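Local coordinates for protein fructose-bisphosphatase (Pyrococcus horikoshii, PDB 1VDW) that probably hydrolyses fructose 1,6-bisphosphate to fructose 6-phosphate and phosphate with the help of magnesium, as a homodimer of the inositol monophosphatase superfamily, at residues Glu243-Glu246 against Thr247-Ser251. Residues are numbered along the deposited sequence; the frame is centred on the assembly and turned at random. Where two conformers were deposited one is given.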
loop_
_atom_site.group_PDB
_atom_site.type_symbol
_atom_site.label_atom_id
_atom_site.label_comp_id
_atom_site.label_asym_id
_atom_site.label_seq_id
_atom_site.Cartn_x
_atom_site.Cartn_y
_atom_site.Cartn_z
ATOM N N GLU A 243 9.506 -24.158 3.396
ATOM C CA GLU A 243 8.483 -24.688 4.293
ATOM C C GLU A 243 7.247 -23.791 4.305
ATOM O O GLU A 243 6.120 -24.278 4.308
ATOM C CB GLU A 243 9.026 -24.834 5.717
ATOM C CG GLU A 243 8.051 -25.513 6.671
ATOM C CD GLU A 243 8.592 -25.630 8.084
ATOM O OE1 GLU A 243 7.943 -26.304 8.912
ATOM O OE2 GLU A 243 9.661 -25.047 8.368
ATOM N N LEU A 244 7.465 -22.479 4.311
ATOM C CA LEU A 244 6.359 -21.528 4.305
ATOM C C LEU A 244 5.585 -21.651 2.997
ATOM O O LEU A 244 4.354 -21.674 2.987
ATOM C CB LEU A 244 6.894 -20.101 4.467
ATOM C CG LEU A 244 5.906 -18.949 4.242
ATOM C CD1 LEU A 244 4.712 -19.098 5.168
ATOM C CD2 LEU A 244 6.611 -17.617 4.478
ATOM N N LEU A 245 6.317 -21.742 1.893
ATOM C CA LEU A 245 5.694 -21.870 0.583
ATOM C C LEU A 245 4.812 -23.116 0.560
ATOM O O LEU A 245 3.671 -23.071 0.103
ATOM C CB LEU A 245 6.770 -21.953 -0.506
ATOM C CG LEU A 245 6.330 -21.693 -1.951
ATOM C CD1 LEU A 245 7.555 -21.415 -2.804
ATOM C CD2 LEU A 245 5.546 -22.875 -2.493
ATOM N N GLU A 246 5.338 -24.228 1.062
ATOM C CA GLU A 246 4.569 -25.465 1.090
ATOM C C GLU A 246 3.359 -25.350 2.013
ATOM O O GLU A 246 2.292 -25.888 1.716
ATOM C CB GLU A 246 5.464 -26.636 1.504
ATOM C CG GLU A 246 6.392 -27.081 0.382
ATOM C CD GLU A 246 7.258 -28.262 0.759
ATOM O OE1 GLU A 246 6.739 -29.198 1.403
ATOM O OE2 GLU A 246 8.453 -28.259 0.397
ATOM N N THR A 247 3.520 -24.639 3.125
ATOM C CA THR A 247 2.414 -24.447 4.055
ATOM C C THR A 247 1.314 -23.638 3.376
ATOM O O THR A 247 0.129 -23.915 3.549
ATOM C CB THR A 247 2.873 -23.710 5.326
ATOM O OG1 THR A 247 3.771 -24.550 6.061
ATOM C CG2 THR A 247 1.677 -23.350 6.202
ATOM N N ILE A 248 1.712 -22.638 2.594
ATOM C CA ILE A 248 0.741 -21.817 1.886
ATOM C C ILE A 248 -0.025 -22.679 0.883
ATOM O O ILE A 248 -1.248 -22.600 0.796
ATOM C CB ILE A 248 1.434 -20.644 1.148
ATOM C CG1 ILE A 248 1.976 -19.645 2.176
ATOM C CG2 ILE A 248 0.452 -19.962 0.200
ATOM C CD1 ILE A 248 2.856 -18.561 1.586
ATOM N N LEU A 249 0.693 -23.508 0.133
ATOM C CA LEU A 249 0.045 -24.376 -0.845
ATOM C C LEU A 249 -0.962 -25.307 -0.173
ATOM O O LEU A 249 -2.061 -25.520 -0.688
ATOM C CB LEU A 249 1.092 -25.196 -1.604
ATOM C CG LEU A 249 1.986 -24.411 -2.570
ATOM C CD1 LEU A 249 3.042 -25.337 -3.156
ATOM C CD2 LEU A 249 1.138 -23.792 -3.672
ATOM N N ARG A 250 -0.591 -25.849 0.983
ATOM C CA ARG A 250 -1.480 -26.750 1.713
ATOM C C ARG A 250 -2.693 -26.025 2.284
ATOM O O ARG A 250 -3.714 -26.646 2.584
ATOM C CB ARG A 250 -0.733 -27.438 2.863
ATOM C CG ARG A 250 0.293 -28.469 2.434
ATOM C CD ARG A 250 0.670 -29.414 3.578
ATOM N NE ARG A 250 1.164 -28.712 4.760
ATOM C CZ ARG A 250 2.361 -28.141 4.848
ATOM N NH1 ARG A 250 3.198 -28.183 3.821
ATOM N NH2 ARG A 250 2.721 -27.528 5.967
ATOM N N SER A 251 -2.584 -24.707 2.423
ATOM C CA SER A 251 -3.665 -23.912 2.990
ATOM C C SER A 251 -4.569 -23.226 1.975
ATOM O O SER A 251 -5.493 -22.505 2.357
ATOM C CB SER A 251 -3.084 -22.856 3.930
ATOM O OG SER A 251 -2.296 -23.455 4.943
#
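Glu246 and Arg250 meet one turn apart on the helix 242-250, close to the end of the chain. Arg250 N donates to Glu246 O at 3.0 Å, with an N-H...O angle of 157°. In one of its two conformers the arginine chain bends at chi3 (-56°), which brings its guanidinium back over the helix. Arg250 NH1 then lies 3.6 Å from Glu246 CB. One face of the guanidinium rests on Thr247 CA, offset toward its rim. In this conformer the two charged ends form no salt bridge, since Glu246 OE1 stays 4.4 Å from Arg250 NH1. Thr247 N donates to Glu243 O at 2.9 Å. Thr247 OG1 sits beside its own backbone N (chi1 -67°) and lies 2.9 Å from the same Glu243 O. On another side of the helix, Leu245 and Leu249 run side by side, with CD2 of Leu245 3.6 Å from CD1 of Leu249. Both leucines also touch Ile237 of strand 234-239. At the C-terminal end, Ser251 OG donates to Thr247 O at 2.8 Å. The helix is therefore amphipathic: Leu245, Ile248 and Leu249 pack it against the sheet, while the exposed Glu246 and Arg250 may attract each other only loosely, and main-chain bonds hold the turns together.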